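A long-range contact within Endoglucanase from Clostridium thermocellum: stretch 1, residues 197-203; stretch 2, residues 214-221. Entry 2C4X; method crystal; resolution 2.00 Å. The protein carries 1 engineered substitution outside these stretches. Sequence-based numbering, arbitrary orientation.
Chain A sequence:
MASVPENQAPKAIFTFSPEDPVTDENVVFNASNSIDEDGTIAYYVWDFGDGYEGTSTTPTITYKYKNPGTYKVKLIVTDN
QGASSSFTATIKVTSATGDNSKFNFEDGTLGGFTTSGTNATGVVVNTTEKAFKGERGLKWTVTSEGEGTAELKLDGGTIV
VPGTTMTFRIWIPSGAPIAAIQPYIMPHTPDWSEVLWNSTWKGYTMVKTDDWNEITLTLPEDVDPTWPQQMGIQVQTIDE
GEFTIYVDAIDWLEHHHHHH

Stretch 1, residues 197-203: WNSTWKG
Stretch 2, residues 214-221: EITLTLPE

How do the two backbones lie against each other? They run nearly antiparallel, their end-to-end directions 157° apart, with CA of Asn-198 6.8 Å from CA of Leu-219 and CA of Thr-200 6.0 Å from CA of Leu-217. Both stretches are largely extended: phi/psi is -124/128 at Asn-198, -153/163 at Ser-199, -117/94 at Thr-200 and -124/121 at Lys-202, against -124/126 at Ile-215, -99/159 at Thr-216 and -151/130 at Leu-217. No backbone-to-backbone hydrogen bond joins them; the contact runs between side chains and from side chain to backbone, burying 355 Å² in all. The alternation of extended chain sends the CA-to-CB bonds of Asn-198, Thr-200 and Lys-202 toward stretch 2, and those of Ile-215 and Leu-217 toward stretch 1, while Ser-199, Trp-201, Thr-216 and Thr-218 point away.

What does Thr-200 do at the centre? Its m rotamer (chi1 -57°) sets OG1 for a hydrogen bond and CG2 against Ile-215. OG1 of Thr-200 donates to the backbone O of Thr-216 at 2.7 Å, the one direct hydrogen bond across the contact. CG2 of Thr-200 meets CG2 of Ile-215 at 3.5 Å, an apolar pairing of methyl groups. Ile-215 itself is m,t (chi1 -54°, chi2 163°), and its CD1 lies 4.1 Å from CG of Lys-202.

How does Leu-217 meet stretch 1? With chi1 171° (t) and chi2 65° (p), CD1 of Leu-217 comes 3.6 Å from C of Ser-199, 3.9 Å from C of Asn-198 and 3.5 Å from OG1 of Thr-200. One methyl thus packs against the backbone of stretch 1 as well as the threonine side chain, a van der Waals contact; stretch 1 covers 60 Å² of this buried leucine.

Why does Asn-198 reach both Leu-219 and Pro-220? Chi1 of -52° (m) and chi2 of -83° carry its amide toward them. OD1 of Asn-198 comes 3.2 Å from CD of Pro-220, a close van der Waals approach to the C-gamma-exo ring, and its ND2, hydrogen-bonded elsewhere in the structure, lies 3.9 Å from CD1 of Leu-219. Leu-219 (phi/psi -77/118) starts sideways, but its t,p side chain (180°, 67°) brings its end nearer; Pro-220 follows at -59/149.

How does Lys-202 finish the contact? Its chi angles of -64°, -70°, -169° and -158° (m, m, t, t) place the aliphatic CG by Ile-215 and carry the ammonium on to a water, which accepts a weak hydrogen bond from NZ of Lys-202 at 3.4 Å and donates to O of Glu-214, 3.2 Å from the water oxygen, bridging the stretches.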

# COMPACT_ATOMS: atom_id res chain seq x y z
N TRP A 197 -23.19 1.37 -5.65
CA TRP A 197 -22.26 2.32 -5.07
C TRP A 197 -21.43 1.67 -3.96
O TRP A 197 -21.98 1.17 -2.97
CB TRP A 197 -23.02 3.54 -4.55
CG TRP A 197 -22.12 4.59 -3.96
CD1 TRP A 197 -21.91 4.83 -2.64
CD2 TRP A 197 -21.30 5.53 -4.68
NE1 TRP A 197 -21.02 5.87 -2.48
CE2 TRP A 197 -20.63 6.31 -3.72
CE3 TRP A 197 -21.08 5.78 -6.04
CZ2 TRP A 197 -19.75 7.33 -4.07
CZ3 TRP A 197 -20.20 6.79 -6.39
CH2 TRP A 197 -19.55 7.56 -5.41
N ASN A 198 -20.12 1.65 -4.16
CA ASN A 198 -19.17 1.20 -3.15
C ASN A 198 -18.16 2.31 -2.90
O ASN A 198 -17.57 2.82 -3.85
CB ASN A 198 -18.45 -0.06 -3.61
CG ASN A 198 -19.41 -1.13 -4.07
OD1 ASN A 198 -19.95 -1.88 -3.25
ND2 ASN A 198 -19.67 -1.19 -5.37
N SER A 199 -17.96 2.68 -1.64
CA SER A 199 -17.03 3.76 -1.33
C SER A 199 -16.44 3.64 0.06
O SER A 199 -16.97 2.93 0.91
CB SER A 199 -17.71 5.13 -1.49
OG SER A 199 -18.55 5.40 -0.37
N THR A 200 -15.34 4.35 0.29
CA THR A 200 -14.79 4.45 1.63
C THR A 200 -14.86 5.91 2.08
O THR A 200 -13.98 6.72 1.77
CB THR A 200 -13.38 3.85 1.69
OG1 THR A 200 -13.44 2.49 1.24
CG2 THR A 200 -12.84 3.87 3.14
N TRP A 201 -15.93 6.22 2.79
CA TRP A 201 -16.23 7.58 3.20
C TRP A 201 -15.30 8.01 4.34
O TRP A 201 -15.20 7.33 5.37
CB TRP A 201 -17.70 7.67 3.62
CG TRP A 201 -18.18 9.06 3.85
CD1 TRP A 201 -18.71 9.91 2.91
CD2 TRP A 201 -18.18 9.78 5.09
NE1 TRP A 201 -19.05 11.11 3.50
CE2 TRP A 201 -18.72 11.06 4.83
CE3 TRP A 201 -17.78 9.47 6.40
CZ2 TRP A 201 -18.87 12.03 5.83
CZ3 TRP A 201 -17.92 10.44 7.39
CH2 TRP A 201 -18.47 11.70 7.10
N LYS A 202 -14.60 9.13 4.13
CA LYS A 202 -13.76 9.75 5.16
C LYS A 202 -14.18 11.19 5.36
O LYS A 202 -14.17 11.98 4.41
CB LYS A 202 -12.28 9.72 4.76
CG LYS A 202 -11.67 8.33 4.64
CD LYS A 202 -11.51 7.66 6.00
CE LYS A 202 -10.67 6.40 5.89
NZ LYS A 202 -10.91 5.46 7.02
N GLY A 203 -14.57 11.54 6.58
CA GLY A 203 -14.84 12.93 6.92
C GLY A 203 -13.56 13.73 6.92
O GLY A 203 -12.48 13.20 7.21
N GLU A 214 -3.55 6.73 3.05
CA GLU A 214 -3.74 5.44 2.42
C GLU A 214 -5.13 4.92 2.77
O GLU A 214 -5.43 4.65 3.94
CB GLU A 214 -2.63 4.48 2.85
CG GLU A 214 -2.58 3.19 2.06
CD GLU A 214 -1.26 2.46 2.22
OE1 GLU A 214 -1.27 1.37 2.83
OE2 GLU A 214 -0.23 2.98 1.73
N ILE A 215 -5.99 4.82 1.76
CA ILE A 215 -7.39 4.42 1.94
C ILE A 215 -7.68 3.21 1.06
O ILE A 215 -7.42 3.23 -0.15
CB ILE A 215 -8.38 5.58 1.61
CG1 ILE A 215 -8.04 6.84 2.42
CG2 ILE A 215 -9.83 5.17 1.87
CD1 ILE A 215 -8.66 8.13 1.87
N THR A 216 -8.20 2.14 1.66
CA THR A 216 -8.57 0.95 0.89
C THR A 216 -10.06 0.88 0.59
O THR A 216 -10.89 1.50 1.28
CB THR A 216 -8.14 -0.37 1.58
OG1 THR A 216 -8.87 -0.53 2.79
CG2 THR A 216 -6.64 -0.39 1.87
N LEU A 217 -10.40 0.10 -0.44
CA LEU A 217 -11.78 -0.08 -0.87
C LEU A 217 -11.93 -1.46 -1.49
O LEU A 217 -11.14 -1.84 -2.35
CB LEU A 217 -12.14 1.01 -1.88
CG LEU A 217 -13.47 0.89 -2.62
CD1 LEU A 217 -14.64 1.01 -1.67
CD2 LEU A 217 -13.56 1.92 -3.71
N THR A 218 -12.94 -2.21 -1.05
CA THR A 218 -13.21 -3.53 -1.63
C THR A 218 -14.45 -3.51 -2.53
O THR A 218 -15.52 -3.05 -2.11
CB THR A 218 -13.37 -4.61 -0.54
OG1 THR A 218 -12.21 -4.60 0.30
CG2 THR A 218 -13.51 -6.00 -1.15
N LEU A 219 -14.28 -3.99 -3.76
CA LEU A 219 -15.43 -4.31 -4.61
C LEU A 219 -16.00 -5.64 -4.12
O LEU A 219 -15.30 -6.64 -4.14
CB LEU A 219 -15.01 -4.40 -6.09
CG LEU A 219 -16.13 -4.74 -7.09
CD1 LEU A 219 -17.14 -3.59 -7.18
CD2 LEU A 219 -15.57 -5.07 -8.47
N PRO A 220 -17.27 -5.65 -3.65
CA PRO A 220 -17.84 -6.88 -3.09
C PRO A 220 -17.86 -8.06 -4.07
O PRO A 220 -18.01 -7.86 -5.29
CB PRO A 220 -19.27 -6.46 -2.71
CG PRO A 220 -19.19 -4.98 -2.54
CD PRO A 220 -18.22 -4.52 -3.58
N GLU A 221 -17.74 -9.26 -3.53
CA GLU A 221 -17.68 -10.49 -4.33
C GLU A 221 -18.93 -10.80 -5.17
O GLU A 221 -18.83 -11.52 -6.17
CB GLU A 221 -17.36 -11.67 -3.42
CG GLU A 221 -16.26 -12.54 -3.96
CD GLU A 221 -15.26 -12.95 -2.90
OE1 GLU A 221 -15.59 -13.86 -2.10
OE2 GLU A 221 -14.15 -12.36 -2.87
O HOH W 1 -7.67 4.94 6.27